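Cerato-platanin-like protein (Moniliophthora perniciosa, PDB 3SUM) is of unknown function but belongs to the cerato-platanins, small fungal proteins with a double-psi beta-barrel fold that are probably secreted. Local coordinates at residues E20-A25 with R80-N85; A56-E59 with C63-L66. One frame throughout, in Å; residues are numbered along the deposited sequence.

Contact 1: E20-A25 with R80-N85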
loop_
_atom_site.group_PDB
_atom_site.type_symbol
_atom_site.label_atom_id
_atom_site.label_comp_id
_atom_site.label_asym_id
_atom_site.label_seq_id
_atom_site.Cartn_x
_atom_site.Cartn_y
_atom_site.Cartn_z
ATOM N N GLU A 20 -11.825 -5.397 -8.785
ATOM C CA GLU A 20 -12.429 -4.375 -7.991
ATOM C C GLU A 20 -11.541 -3.159 -7.683
ATOM O O GLU A 20 -11.993 -2.226 -7.042
ATOM C CB GLU A 20 -12.894 -4.976 -6.664
ATOM C CG GLU A 20 -13.935 -6.081 -6.842
ATOM C CD GLU A 20 -15.352 -5.518 -6.961
ATOM O OE1 GLU A 20 -15.569 -4.279 -6.804
ATOM O OE2 GLU A 20 -16.266 -6.307 -7.229
ATOM N N PHE A 21 -10.336 -3.130 -8.242
ATOM C CA PHE A 21 -9.320 -2.138 -7.912
ATOM C C PHE A 21 -8.921 -1.503 -9.203
ATOM O O PHE A 21 -8.841 -2.175 -10.227
ATOM C CB PHE A 21 -8.100 -2.879 -7.344
ATOM C CG PHE A 21 -8.424 -3.594 -6.072
ATOM C CD1 PHE A 21 -8.356 -2.938 -4.865
ATOM C CD2 PHE A 21 -8.960 -4.889 -6.117
ATOM C CE1 PHE A 21 -8.736 -3.564 -3.688
ATOM C CE2 PHE A 21 -9.335 -5.535 -4.930
ATOM C CZ PHE A 21 -9.255 -4.890 -3.725
ATOM N N LYS A 22 -8.636 -0.225 -9.154
ATOM C CA LYS A 22 -8.370 0.477 -10.406
ATOM C C LYS A 22 -7.007 0.185 -10.920
ATOM O O LYS A 22 -6.652 0.703 -11.973
ATOM C CB LYS A 22 -8.566 1.971 -10.137
ATOM C CG LYS A 22 -10.106 2.250 -10.041
ATOM C CD LYS A 22 -10.405 3.687 -9.639
ATOM C CE LYS A 22 -11.915 3.988 -9.930
ATOM N NZ LYS A 22 -12.291 5.234 -9.218
ATOM N N CYS A 23 -6.214 -0.622 -10.200
ATOM C CA CYS A 23 -4.926 -1.061 -10.708
ATOM C C CYS A 23 -4.982 -2.526 -11.172
ATOM O O CYS A 23 -3.995 -3.202 -11.141
ATOM C CB CYS A 23 -3.829 -0.902 -9.638
ATOM S SG CYS A 23 -3.529 0.831 -9.277
ATOM N N SER A 24 -6.161 -3.019 -11.513
ATOM C CA SER A 24 -6.361 -4.464 -11.777
ATOM C C SER A 24 -5.343 -5.028 -12.786
ATOM O O SER A 24 -4.861 -6.162 -12.647
ATOM C CB SER A 24 -7.846 -4.689 -12.160
ATOM O OG SER A 24 -8.157 -3.937 -13.317
ATOM N N ALA A 25 -4.970 -4.270 -13.805
ATOM C CA ALA A 25 -4.033 -4.821 -14.773
ATOM C C ALA A 25 -2.644 -5.018 -14.166
ATOM O O ALA A 25 -1.985 -6.037 -14.369
ATOM C CB ALA A 25 -3.967 -3.859 -16.088
ATOM N N ARG A 80 -6.976 3.429 -6.712
ATOM C CA ARG A 80 -6.831 4.864 -6.889
ATOM C C ARG A 80 -7.777 5.530 -5.920
ATOM O O ARG A 80 -8.834 4.981 -5.640
ATOM C CB ARG A 80 -7.230 5.341 -8.344
ATOM C CG ARG A 80 -5.996 5.643 -9.289
ATOM C CD ARG A 80 -5.044 4.395 -9.218
ATOM N NE ARG A 80 -3.973 4.504 -10.213
ATOM C CZ ARG A 80 -2.787 4.997 -9.930
ATOM N NH1 ARG A 80 -2.549 5.422 -8.712
ATOM N NH2 ARG A 80 -1.859 5.051 -10.865
ATOM N N VAL A 81 -7.387 6.671 -5.364
ATOM C CA VAL A 81 -8.357 7.597 -4.776
ATOM C C VAL A 81 -8.096 8.851 -5.595
ATOM O O VAL A 81 -7.014 8.996 -6.161
ATOM C CB VAL A 81 -8.087 7.865 -3.310
ATOM C CG1 VAL A 81 -8.542 6.667 -2.513
ATOM C CG2 VAL A 81 -6.590 8.146 -3.051
ATOM N N GLU A 82 -9.019 9.760 -5.717
ATOM C CA GLU A 82 -8.609 10.915 -6.553
ATOM C C GLU A 82 -8.445 12.208 -5.777
ATOM O O GLU A 82 -8.857 13.286 -6.234
ATOM C CB GLU A 82 -9.566 11.088 -7.714
ATOM C CG GLU A 82 -9.676 9.883 -8.680
ATOM C CD GLU A 82 -10.437 8.729 -8.043
ATOM O OE1 GLU A 82 -11.302 8.993 -7.157
ATOM O OE2 GLU A 82 -10.187 7.581 -8.444
ATOM N N GLU A 83 -7.861 12.091 -4.592
ATOM C CA GLU A 83 -7.603 13.198 -3.737
ATOM C C GLU A 83 -6.105 13.324 -3.690
ATOM O O GLU A 83 -5.403 12.350 -3.390
ATOM C CB GLU A 83 -8.180 12.903 -2.368
ATOM C CG GLU A 83 -9.365 13.839 -1.964
ATOM C CD GLU A 83 -10.687 13.690 -2.725
ATOM O OE1 GLU A 83 -11.353 12.629 -2.700
ATOM O OE2 GLU A 83 -11.113 14.687 -3.329
ATOM N N ALA A 84 -5.575 14.504 -3.963
ATOM C CA ALA A 84 -4.116 14.608 -4.006
ATOM C C ALA A 84 -3.545 14.257 -2.658
ATOM O O ALA A 84 -4.149 14.582 -1.629
ATOM C CB ALA A 84 -3.637 16.049 -4.421
ATOM N N ASN A 85 -2.368 13.634 -2.663
ATOM C CA ASN A 85 -1.645 13.433 -1.431
ATOM C C ASN A 85 -2.371 12.558 -0.434
ATOM O O ASN A 85 -2.086 12.634 0.765
ATOM C CB ASN A 85 -1.336 14.791 -0.799
ATOM C CG ASN A 85 -0.503 15.674 -1.738
ATOM O OD1 ASN A 85 0.424 15.199 -2.378
ATOM N ND2 ASN A 85 -0.814 16.938 -1.776
HETATM O O HOH W 1 -5.334 3.383 -12.576
HETATM O O HOH W 2 -11.453 5.737 -6.974
#

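Contact 2: A56-E59 with C63-L66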
loop_
_atom_site.group_PDB
_atom_site.type_symbol
_atom_site.label_atom_id
_atom_site.label_comp_id
_atom_site.label_asym_id
_atom_site.label_seq_id
_atom_site.Cartn_x
_atom_site.Cartn_y
_atom_site.Cartn_z
ATOM N N ALA A 56 -1.091 9.596 -11.283
ATOM C CA ALA A 56 -0.163 10.671 -11.684
ATOM C C ALA A 56 0.819 10.820 -10.599
ATOM O O ALA A 56 1.990 10.729 -10.867
ATOM C CB ALA A 56 -0.844 12.043 -12.047
ATOM N N GLN A 57 0.362 10.972 -9.372
ATOM C CA GLN A 57 1.333 11.010 -8.256
ATOM C C GLN A 57 1.941 9.654 -7.943
ATOM O O GLN A 57 3.069 9.603 -7.413
ATOM C CB GLN A 57 0.701 11.478 -6.960
ATOM C CG GLN A 57 0.218 12.812 -6.870
ATOM C CD GLN A 57 -0.022 13.169 -5.394
ATOM O OE1 GLN A 57 -1.143 13.074 -4.956
ATOM N NE2 GLN A 57 1.011 13.631 -4.674
ATOM N N THR A 58 1.209 8.588 -8.243
ATOM C CA THR A 58 1.682 7.202 -7.965
ATOM C C THR A 58 1.272 6.328 -9.145
ATOM O O THR A 58 0.192 6.535 -9.738
ATOM C CB THR A 58 1.025 6.588 -6.694
ATOM O OG1 THR A 58 -0.390 6.409 -6.934
ATOM C CG2 THR A 58 1.192 7.589 -5.521
ATOM N N GLU A 59 2.118 5.334 -9.452
ATOM C CA GLU A 59 1.846 4.405 -10.517
ATOM C C GLU A 59 1.271 3.157 -9.915
ATOM O O GLU A 59 1.542 2.832 -8.729
ATOM C CB GLU A 59 3.116 4.062 -11.296
ATOM C CG GLU A 59 3.645 5.261 -12.101
ATOM C CD GLU A 59 2.579 5.804 -13.132
ATOM O OE1 GLU A 59 2.061 4.989 -13.950
ATOM O OE2 GLU A 59 2.224 7.029 -13.073
ATOM N N CYS A 63 5.774 0.962 -5.304
ATOM C CA CYS A 63 6.070 0.624 -3.882
ATOM C C CYS A 63 6.455 1.885 -3.224
ATOM O O CYS A 63 7.330 2.595 -3.741
ATOM C CB CYS A 63 7.220 -0.315 -3.902
ATOM S SG CYS A 63 7.588 -0.900 -2.212
ATOM N N TRP A 64 5.867 2.193 -2.059
ATOM C CA TRP A 64 6.116 3.474 -1.401
ATOM C C TRP A 64 6.484 3.245 0.044
ATOM O O TRP A 64 5.915 2.407 0.695
ATOM C CB TRP A 64 4.870 4.366 -1.425
ATOM C CG TRP A 64 4.706 4.941 -2.779
ATOM C CD1 TRP A 64 4.401 4.268 -3.879
ATOM C CD2 TRP A 64 4.868 6.312 -3.151
ATOM N NE1 TRP A 64 4.379 5.112 -4.945
ATOM C CE2 TRP A 64 4.686 6.378 -4.527
ATOM C CE3 TRP A 64 5.137 7.495 -2.427
ATOM C CZ2 TRP A 64 4.748 7.592 -5.263
ATOM C CZ3 TRP A 64 5.222 8.734 -3.166
ATOM C CH2 TRP A 64 5.006 8.760 -4.567
ATOM N N LYS A 65 7.485 3.967 0.501
ATOM C CA LYS A 65 7.805 3.894 1.898
ATOM C C LYS A 65 7.078 5.016 2.613
ATOM O O LYS A 65 7.216 6.195 2.250
ATOM C CB LYS A 65 9.317 4.107 2.074
ATOM C CG LYS A 65 9.616 3.849 3.572
ATOM C CD LYS A 65 11.112 3.956 3.848
ATOM C CE LYS A 65 11.486 5.301 4.415
ATOM N NZ LYS A 65 12.882 5.219 5.008
ATOM N N LEU A 66 6.323 4.698 3.663
ATOM C CA LEU A 66 5.557 5.715 4.359
ATOM C C LEU A 66 6.179 5.835 5.753
ATOM O O LEU A 66 6.608 4.809 6.326
ATOM C CB LEU A 66 4.098 5.268 4.558
ATOM C CG LEU A 66 3.312 4.768 3.343
ATOM C CD1 LEU A 66 1.856 4.480 3.667
ATOM C CD2 LEU A 66 3.489 5.850 2.196
#

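Contact 1: E20-A25 with R80-N85
Lys22 and Glu82 meet through opposite chain shapes: Lys22 sends CG away from its carbonyl carbon (chi1 -75°) and stays extended beyond it, whereas Glu82 bends at CG (chi2 73°), bringing its carboxylate back to the ammonium. The two arrive from opposite directions and form a salt bridge, Lys22 NZ to Glu82 OE2 at 3.2 Å, entering on the syn side but 34° out of the carboxylate plane. A water donates both to Glu82 OE2 (2.7 Å) and to Arg80 O (3.0 Å), so the carboxylate is also tied to the backbone. Nearer the backbone, Lys22 CD packs against Arg80 CB at 3.8 Å. A second water, in the guanidinium plane at its edge, takes the NE proton of Arg80 at 2.9 Å and donates to Lys22 O. Cys23 SG lies over one face of that guanidinium, 3.8 Å from Arg80 NE, and its disulfide to Cys60 probably helps keep it there. Arg80 NH1 and NH2 donate hydrogen bonds to Ala53 O and Thr58 O respectively. This largely polar packing joins the turn leading into helix 24-28, with Cys23 as N-cap, to the loop between strands 71-79 and 86-89.

Contact 2: A56-E59 with C63-L66
The Trp64 indole is approached obliquely by the Thr58 methyl, CG2 standing 3.4 Å above the ring plane and displaced toward the rim, and Gln57 O also comes obliquely to the six-membered ring. Both converge on the same ring atom: Trp64 CZ2 is 3.6 Å from Thr58 CG2 and 3.4 Å from Gln57 O, with Gln57 O also 3.5 Å from Trp64 CH2. No hydrogen bond crosses between the segments, so van der Waals packing carries the contact. Thr58 divides its branches: CG2 lies anti to the carbonyl carbon and meets the indole, while OG1, between the backbone N and the carbonyl carbon (chi1 66°), bonds to Pro54 O. The indole's polar atom is satisfied too, NE1 bonding to Ser62 OG just before the strand, which helps fix the ring's rotation. With an alanine here instead of Trp64, the Thr58 methyl and Gln57 O would probably lose the six-membered ring they pack on, and Ser62 OG its indole N-H, opening a gap between loop and strand. Trp64 also touches Val77 and Gln119. The buried contact thereby packs the loop following strand 50-52 against strand 63-68 of the double-psi beta-barrel, between antiparallel neighbours 71-79 and 116-120.

How the contacts relate
Contact 1 and contact 2 have centres about 11 Å apart and meet directly. Along the chain 20-25 comes first, then 56-59 and 63-66, then 80-85, so the whole of contact 2 falls between the two halves of contact 1. Two probable hydrogen bonds connect them: Arg80 NH2 to Thr58 O at 2.8 Å, and Asn85 N to Gln57 OE1 at 2.7 Å. Cys60 lies between 56-59 and 63-66, so its disulfide to Cys23 ties the contacts covalently. Strand 71-79, which pairs antiparallel with 63-68, leads directly into loop 80-85. A partly buried polar surface and a buried contact built on the Trp64 indole thus belong to one connected region of the barrel.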